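Local structure of probable hydrogenase nickel incorporation protein hypB (Methanocaldococcus jannaschii, 2HF9) at residues A[21-33]-A[101-113]. The protein probably hydrolyses GTP slowly and binds nickel and zinc as a homodimer, helping to insert nickel into [NiFe] hydrogenases during their maturation. Residues are numbered along the deposited sequence; the frame is centred on the assembly and turned at random.
Sequences ANKRLADKNRKLL and HLDAHLVGHALED. With ZN (zinc ion), chain D.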
ATOM      1  N   ALA A  21      16.933 -17.948   7.997  1.00 28.63           N
ATOM      2  CA  ALA A  21      16.927 -17.632   9.422  1.00 27.59           C
ATOM      3  C   ALA A  21      15.517 -17.297   9.916  1.00 26.82           C
ATOM      4  O   ALA A  21      15.131 -17.689  11.018  1.00 26.66           O
ATOM      5  CB  ALA A  21      17.884 -16.486   9.714  1.00 27.70           C
ATOM      6  N   ASN A  22      14.759 -16.570   9.095  1.00 25.89           N
ATOM      7  CA  ASN A  22      13.367 -16.244   9.404  1.00 24.86           C
ATOM      8  C   ASN A  22      12.496 -17.491   9.537  1.00 24.41           C
ATOM      9  O   ASN A  22      11.704 -17.598  10.474  1.00 24.00           O
ATOM     10  CB  ASN A  22      12.774 -15.299   8.356  1.00 24.63           C
ATOM     11  CG  ASN A  22      11.361 -14.856   8.707  1.00 24.06           C
ATOM     12  OD1 ASN A  22      11.161 -14.020   9.589  1.00 22.89           O
ATOM     13  ND2 ASN A  22      10.373 -15.421   8.017  1.00 23.08           N
ATOM     14  N   LYS A  23      12.656 -18.427   8.599  1.00 24.06           N
ATOM     15  CA  LYS A  23      11.886 -19.678   8.587  1.00 24.01           C
ATOM     16  C   LYS A  23      12.120 -20.505   9.853  1.00 23.43           C
ATOM     17  O   LYS A  23      11.171 -21.050  10.420  1.00 23.39           O
ATOM     18  CB  LYS A  23      12.185 -20.494   7.315  1.00 24.27           C
ATOM     19  CG  LYS A  23      11.541 -21.895   7.238  1.00 25.42           C
ATOM     20  CD  LYS A  23      10.012 -21.903   7.414  1.00 27.48           C
ATOM     21  CE  LYS A  23       9.259 -21.488   6.155  1.00 28.68           C
ATOM     22  NZ  LYS A  23       9.099 -20.009   6.035  1.00 29.09           N
ATOM     23  N   ARG A  24      13.376 -20.581  10.295  1.00 22.90           N
ATOM     24  CA  ARG A  24      13.722 -21.245  11.556  1.00 22.37           C
ATOM     25  C   ARG A  24      12.958 -20.630  12.728  1.00 21.43           C
ATOM     26  O   ARG A  24      12.411 -21.348  13.566  1.00 21.13           O
ATOM     27  CB  ARG A  24      15.230 -21.163  11.835  1.00 22.52           C
ATOM     28  CG  ARG A  24      16.124 -21.935  10.866  1.00 23.26           C
ATOM     29  CD  ARG A  24      17.531 -22.154  11.440  1.00 23.37           C
ATOM     30  NE  ARG A  24      18.128 -20.933  11.991  1.00 26.23           N
ATOM     31  CZ  ARG A  24      19.003 -20.156  11.352  1.00 26.81           C
ATOM     32  NH1 ARG A  24      19.404 -20.456  10.121  1.00 27.62           N
ATOM     33  NH2 ARG A  24      19.481 -19.072  11.947  1.00 26.58           N
ATOM     34  N   LEU A  25      12.923 -19.299  12.774  1.00 20.33           N
ATOM     35  CA  LEU A  25      12.262 -18.584  13.861  1.00 19.34           C
ATOM     36  C   LEU A  25      10.744 -18.706  13.774  1.00 18.77           C
ATOM     37  O   LEU A  25      10.065 -18.779  14.797  1.00 18.25           O
ATOM     38  CB  LEU A  25      12.696 -17.115  13.888  1.00 19.35           C
ATOM     39  CG  LEU A  25      14.170 -16.844  14.210  1.00 19.08           C
ATOM     40  CD1 LEU A  25      14.417 -15.356  14.346  1.00 18.57           C
ATOM     41  CD2 LEU A  25      14.615 -17.573  15.478  1.00 19.19           C
ATOM     42  N   ALA A  26      10.227 -18.732  12.545  1.00 18.36           N
ATOM     43  CA  ALA A  26       8.800 -18.938  12.295  1.00 18.15           C
ATOM     44  C   ALA A  26       8.328 -20.299  12.802  1.00 18.08           C
ATOM     45  O   ALA A  26       7.274 -20.402  13.430  1.00 18.05           O
ATOM     46  CB  ALA A  26       8.496 -18.789  10.813  1.00 18.11           C
ATOM     47  N   ASP A  27       9.118 -21.337  12.539  1.00 18.12           N
ATOM     48  CA  ASP A  27       8.789 -22.689  12.993  1.00 18.28           C
ATOM     49  C   ASP A  27       8.819 -22.784  14.511  1.00 17.95           C
ATOM     50  O   ASP A  27       7.989 -23.468  15.108  1.00 18.14           O
ATOM     51  CB  ASP A  27       9.726 -23.724  12.362  1.00 18.62           C
ATOM     52  CG  ASP A  27       9.403 -23.994  10.900  1.00 19.97           C
ATOM     53  OD1 ASP A  27       8.268 -23.697  10.461  1.00 20.88           O
ATOM     54  OD2 ASP A  27      10.289 -24.509  10.184  1.00 21.65           O
ATOM     55  N   LYS A  28       9.771 -22.081  15.123  1.00 17.65           N
ATOM     56  CA  LYS A  28       9.877 -21.993  16.580  1.00 17.34           C
ATOM     57  C   LYS A  28       8.684 -21.256  17.197  1.00 16.86           C
ATOM     58  O   LYS A  28       8.168 -21.668  18.242  1.00 16.53           O
ATOM     59  CB  LYS A  28      11.199 -21.335  16.980  1.00 17.44           C
ATOM     60  CG  LYS A  28      12.411 -22.192  16.631  1.00 18.24           C
ATOM     61  CD  LYS A  28      13.726 -21.476  16.885  1.00 18.99           C
ATOM     62  CE  LYS A  28      14.898 -22.351  16.444  1.00 20.25           C
ATOM     63  NZ  LYS A  28      15.023 -23.599  17.261  1.00 20.42           N
ATOM     64  N   ASN A  29       8.254 -20.179  16.539  1.00 16.43           N
ATOM     65  CA  ASN A  29       7.045 -19.450  16.928  1.00 16.25           C
ATOM     66  C   ASN A  29       5.810 -20.347  16.889  1.00 16.23           C
ATOM     67  O   ASN A  29       5.028 -20.356  17.838  1.00 15.95           O
ATOM     68  CB  ASN A  29       6.815 -18.224  16.031  1.00 15.77           C
ATOM     69  CG  ASN A  29       7.874 -17.142  16.207  1.00 15.90           C
ATOM     70  OD1 ASN A  29       8.703 -17.189  17.122  1.00 14.55           O
ATOM     71  ND2 ASN A  29       7.842 -16.148  15.318  1.00 14.57           N
ATOM     72  N   ARG A  30       5.643 -21.093  15.791  1.00 16.48           N
ATOM     73  CA  ARG A  30       4.505 -22.009  15.628  1.00 17.01           C
ATOM     74  C   ARG A  30       4.491 -23.096  16.697  1.00 16.84           C
ATOM     75  O   ARG A  30       3.441 -23.401  17.260  1.00 16.69           O
ATOM     76  CB  ARG A  30       4.493 -22.650  14.236  1.00 16.99           C
ATOM     77  CG  ARG A  30       3.439 -22.078  13.290  1.00 18.13           C
ATOM     78  CD  ARG A  30       3.439 -22.771  11.929  1.00 17.94           C
ATOM     79  NE  ARG A  30       4.752 -22.705  11.286  1.00 19.95           N
ATOM     80  CZ  ARG A  30       5.164 -21.712  10.500  1.00 20.11           C
ATOM     81  NH1 ARG A  30       4.366 -20.686  10.230  1.00 19.87           N
ATOM     82  NH2 ARG A  30       6.378 -21.753   9.976  1.00 20.14           N
ATOM     83  N   LYS A  31       5.662 -23.663  16.976  1.00 16.94           N
ATOM     84  CA  LYS A  31       5.808 -24.661  18.032  1.00 17.25           C
ATOM     85  C   LYS A  31       5.432 -24.091  19.404  1.00 16.96           C
ATOM     86  O   LYS A  31       4.703 -24.733  20.164  1.00 16.76           O
ATOM     87  CB  LYS A  31       7.226 -25.273  17.997  1.00 17.68           C
ATOM     88  CG  LYS A  31       7.689 -26.124  19.209  1.00 19.35           C
ATOM     89  CD  LYS A  31       6.609 -26.992  19.882  1.00 21.74           C
ATOM     90  CE  LYS A  31       5.792 -27.836  18.917  1.00 22.79           C
ATOM     91  NZ  LYS A  31       4.383 -27.926  19.399  1.00 23.21           N
ATOM     92  N   LEU A  32       5.896 -22.878  19.702  1.00 16.78           N
ATOM     93  CA  LEU A  32       5.557 -22.211  20.961  1.00 16.55           C
ATOM     94  C   LEU A  32       4.049 -21.979  21.078  1.00 16.40           C
ATOM     95  O   LEU A  32       3.457 -22.216  22.133  1.00 16.31           O
ATOM     96  CB  LEU A  32       6.324 -20.889  21.110  1.00 16.43           C
ATOM     97  CG  LEU A  32       6.018 -20.003  22.328  1.00 16.74           C
ATOM     98  CD1 LEU A  32       6.456 -20.654  23.639  1.00 16.36           C
ATOM     99  CD2 LEU A  32       6.654 -18.622  22.172  1.00 16.74           C
ATOM    100  N   LEU A  33       3.440 -21.519  19.988  1.00 16.27           N
ATOM    101  CA  LEU A  33       1.999 -21.286  19.947  1.00 16.16           C
ATOM    102  C   LEU A  33       1.210 -22.586  20.133  1.00 16.22           C
ATOM    103  O   LEU A  33       0.269 -22.629  20.932  1.00 16.15           O
ATOM    104  CB  LEU A  33       1.603 -20.588  18.641  1.00 16.15           C
ATOM    105  CG  LEU A  33       2.123 -19.158  18.445  1.00 15.95           C
ATOM    106  CD1 LEU A  33       2.017 -18.760  16.987  1.00 16.28           C
ATOM    107  CD2 LEU A  33       1.404 -18.151  19.331  1.00 16.33           C
ATOM    108  N   HIS A 101       7.661  -4.856   6.378  1.00 19.48           N
ATOM    109  CA  HIS A 101       7.084  -6.132   6.799  1.00 18.57           C
ATOM    110  C   HIS A 101       7.446  -6.402   8.258  1.00 17.88           C
ATOM    111  O   HIS A 101       8.459  -5.908   8.752  1.00 17.35           O
ATOM    112  CB  HIS A 101       7.619  -7.275   5.928  1.00 18.82           C
ATOM    113  CG  HIS A 101       9.093  -7.506   6.071  1.00 19.15           C
ATOM    114  ND1 HIS A 101      10.027  -6.872   5.280  1.00 19.98           N
ATOM    115  CD2 HIS A 101       9.793  -8.293   6.922  1.00 19.76           C
ATOM    116  CE1 HIS A 101      11.238  -7.265   5.633  1.00 20.04           C
ATOM    117  NE2 HIS A 101      11.124  -8.125   6.629  1.00 20.20           N
ATOM    118  N   LEU A 102       6.611  -7.179   8.942  1.00 17.12           N
ATOM    119  CA  LEU A 102       7.014  -7.801  10.199  1.00 16.63           C
ATOM    120  C   LEU A 102       7.829  -9.046   9.861  1.00 16.34           C
ATOM    121  O   LEU A 102       7.742  -9.556   8.744  1.00 16.70           O
ATOM    122  CB  LEU A 102       5.789  -8.195  11.034  1.00 16.35           C
ATOM    123  CG  LEU A 102       4.930  -7.101  11.675  1.00 15.84           C
ATOM    124  CD1 LEU A 102       3.680  -7.722  12.263  1.00 16.22           C
ATOM    125  CD2 LEU A 102       5.693  -6.348  12.743  1.00 15.55           C
ATOM    126  N   ASP A 103       8.617  -9.534  10.814  1.00 16.13           N
ATOM    127  CA  ASP A 103       9.318 -10.811  10.646  1.00 15.91           C
ATOM    128  C   ASP A 103       9.123 -11.715  11.869  1.00 15.62           C
ATOM    129  O   ASP A 103       8.605 -11.270  12.890  1.00 15.51           O
ATOM    130  CB  ASP A 103      10.804 -10.598  10.288  1.00 16.11           C
ATOM    131  CG  ASP A 103      11.621  -9.973  11.420  1.00 16.97           C
ATOM    132  OD1 ASP A 103      11.159  -9.939  12.574  1.00 16.99           O
ATOM    133  OD2 ASP A 103      12.755  -9.521  11.143  1.00 18.71           O
ATOM    134  N   ALA A 104       9.517 -12.981  11.758  1.00 15.52           N
ATOM    135  CA  ALA A 104       9.344 -13.942  12.854  1.00 15.55           C
ATOM    136  C   ALA A 104      10.114 -13.550  14.119  1.00 15.70           C
ATOM    137  O   ALA A 104       9.665 -13.824  15.235  1.00 15.65           O
ATOM    138  CB  ALA A 104       9.738 -15.335  12.405  1.00 15.47           C
ATOM    139  N   HIS A 105      11.266 -12.909  13.935  1.00 15.54           N
ATOM    140  CA  HIS A 105      12.108 -12.477  15.042  1.00 15.57           C
ATOM    141  C   HIS A 105      11.384 -11.490  15.957  1.00 15.44           C
ATOM    142  O   HIS A 105      11.286 -11.714  17.168  1.00 15.19           O
ATOM    143  CB  HIS A 105      13.418 -11.875  14.513  1.00 15.57           C
ATOM    144  CG  HIS A 105      14.331 -11.378  15.589  1.00 16.26           C
ATOM    145  ND1 HIS A 105      14.857 -10.104  15.588  1.00 16.89           N
ATOM    146  CD2 HIS A 105      14.798 -11.978  16.708  1.00 16.22           C
ATOM    147  CE1 HIS A 105      15.617  -9.945  16.658  1.00 17.89           C
ATOM    148  NE2 HIS A 105      15.598 -11.068  17.354  1.00 17.05           N
ATOM    149  N   LEU A 106      10.873 -10.411  15.371  1.00 15.25           N
ATOM    150  CA  LEU A 106      10.153  -9.397  16.133  1.00 15.46           C
ATOM    151  C   LEU A 106       8.869  -9.967  16.745  1.00 15.05           C
ATOM    152  O   LEU A 106       8.548  -9.671  17.900  1.00 14.80           O
ATOM    153  CB  LEU A 106       9.877  -8.154  15.272  1.00 15.64           C
ATOM    154  CG  LEU A 106      10.825  -6.946  15.405  1.00 16.56           C
ATOM    155  CD1 LEU A 106      12.302  -7.315  15.268  1.00 17.94           C
ATOM    156  CD2 LEU A 106      10.458  -5.867  14.391  1.00 16.60           C
ATOM    157  N   VAL A 107       8.161 -10.795  15.975  1.00 14.61           N
ATOM    158  CA  VAL A 107       6.960 -11.483  16.454  1.00 14.49           C
ATOM    159  C   VAL A 107       7.287 -12.430  17.620  1.00 14.63           C
ATOM    160  O   VAL A 107       6.555 -12.475  18.606  1.00 14.45           O
ATOM    161  CB  VAL A 107       6.212 -12.221  15.304  1.00 14.38           C
ATOM    162  CG1 VAL A 107       5.152 -13.184  15.848  1.00 13.95           C
ATOM    163  CG2 VAL A 107       5.578 -11.212  14.347  1.00 14.27           C
ATOM    164  N   GLY A 108       8.392 -13.164  17.507  1.00 14.69           N
ATOM    165  CA  GLY A 108       8.863 -14.034  18.587  1.00 15.06           C
ATOM    166  C   GLY A 108       8.996 -13.311  19.915  1.00 15.26           C
ATOM    167  O   GLY A 108       8.530 -13.802  20.949  1.00 15.41           O
ATOM    168  N   HIS A 109       9.615 -12.134  19.881  1.00 15.49           N
ATOM    169  CA  HIS A 109       9.786 -11.304  21.077  1.00 15.96           C
ATOM    170  C   HIS A 109       8.480 -10.689  21.569  1.00 16.11           C
ATOM    171  O   HIS A 109       8.283 -10.521  22.773  1.00 16.06           O
ATOM    172  CB  HIS A 109      10.837 -10.223  20.830  1.00 15.93           C
ATOM    173  CG  HIS A 109      12.237 -10.751  20.822  1.00 15.97           C
ATOM    174  ND1 HIS A 109      12.827 -11.290  21.945  1.00 16.61           N
ATOM    175  CD2 HIS A 109      13.152 -10.848  19.830  1.00 16.06           C
ATOM    176  CE1 HIS A 109      14.050 -11.689  21.648  1.00 16.65           C
ATOM    177  NE2 HIS A 109      14.274 -11.431  20.371  1.00 16.90           N
ATOM    178  N   ALA A 110       7.589 -10.360  20.637  1.00 16.26           N
ATOM    179  CA  ALA A 110       6.250  -9.894  21.003  1.00 16.56           C
ATOM    180  C   ALA A 110       5.520 -10.964  21.819  1.00 16.56           C
ATOM    181  O   ALA A 110       4.821 -10.642  22.785  1.00 16.76           O
ATOM    182  CB  ALA A 110       5.455  -9.515  19.763  1.00 16.43           C
ATOM    183  N   LEU A 111       5.710 -12.230  21.440  1.00 16.72           N
ATOM    184  CA  LEU A 111       5.112 -13.372  22.141  1.00 17.18           C
ATOM    185  C   LEU A 111       5.527 -13.469  23.610  1.00 17.69           C
ATOM    186  O   LEU A 111       4.777 -13.988  24.435  1.00 17.68           O
ATOM    187  CB  LEU A 111       5.424 -14.691  21.418  1.00 17.01           C
ATOM    188  CG  LEU A 111       4.895 -14.895  19.994  1.00 16.77           C
ATOM    189  CD1 LEU A 111       5.302 -16.254  19.452  1.00 16.84           C
ATOM    190  CD2 LEU A 111       3.389 -14.729  19.936  1.00 16.31           C
ATOM    191  N   GLU A 112       6.718 -12.963  23.924  1.00 18.22           N
ATOM    192  CA  GLU A 112       7.223 -12.944  25.300  1.00 18.79           C
ATOM    193  C   GLU A 112       6.412 -12.004  26.200  1.00 19.01           C
ATOM    194  O   GLU A 112       6.379 -12.187  27.420  1.00 19.07           O
ATOM    195  CB  GLU A 112       8.717 -12.585  25.323  1.00 18.73           C
ATOM    196  CG  GLU A 112       9.615 -13.617  24.626  1.00 19.18           C
ATOM    197  CD  GLU A 112      11.022 -13.105  24.332  1.00 19.37           C
ATOM    198  OE1 GLU A 112      11.305 -11.908  24.559  1.00 21.15           O
ATOM    199  OE2 GLU A 112      11.850 -13.908  23.862  1.00 20.59           O
ATOM    200  N   ASP A 113       5.747 -11.019  25.593  1.00 19.18           N
ATOM    201  CA  ASP A 113       4.905 -10.068  26.329  1.00 19.59           C
ATOM    202  C   ASP A 113       3.450 -10.532  26.501  1.00 19.38           C
ATOM    203  O   ASP A 113       2.615  -9.802  27.045  1.00 19.46           O
ATOM    204  CB  ASP A 113       4.951  -8.687  25.665  1.00 20.00           C
ATOM    205  CG  ASP A 113       6.235  -7.933  25.964  1.00 21.36           C
ATOM    206  OD1 ASP A 113       6.819  -8.131  27.053  1.00 23.20           O
ATOM    207  OD2 ASP A 113       6.659  -7.129  25.110  1.00 23.39           O
TER
HETATM  208 ZN    ZN D 302      16.088 -11.562  19.078  0.50 14.15          ZN
HETATM  209  O   HOH W   1      12.908 -13.324  11.493  1.00 18.16           O
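The carbonyl oxygen of Ala104 takes two N-H donors, Asn29 ND2 at 3.0 Å and Gly108 N, which come from opposite faces of its plane. The first bond is nearly straight (171°) and lies in the amide plane of Asn29, whose ND2 also serves Leu138 O, and the two bonds together fix the rotation of the amide. Two turns back along helix 18-35, Asn22 OD1 accepts from Ala104 N at 2.9 Å. With CG anti to the backbone N (chi1 -176°), Asn22 reaches across to the first turn of helix 104-111, where Asp103 is the N-cap; a water joins the same OD1 to His105 N, and ND2 binds Asp137 O. Two knobs-into-holes interlock the helices: Ala104 sits among Asn22, Leu25, Ala26 and Asn29, its CB 3.4 Å from Ala26 N, and Asn29 fills the hole lined by Ala104, Val107, Gly108 and Leu111. A leucine in place of Asn29 would probably leave Leu138 O without this donor and Ala104 O with only Gly108 N of the two. Farther along, Leu111 CD1 slides past Leu32 CD2 (3.9 Å), while Leu111 CD2 crosses Leu33 CD2 at about a right angle. On the outer side Leu25 CD1 rests on His105 CB (3.6 Å); the NE2 atoms of His105 and His109, one turn apart, bind zinc. The axes of 21-33 and 104-111 thus run near-parallel, 27° apart, and Leu33 and Leu111 both reach Leu122 of strand 121-125 in the parallel sheet of this P-loop GTPase.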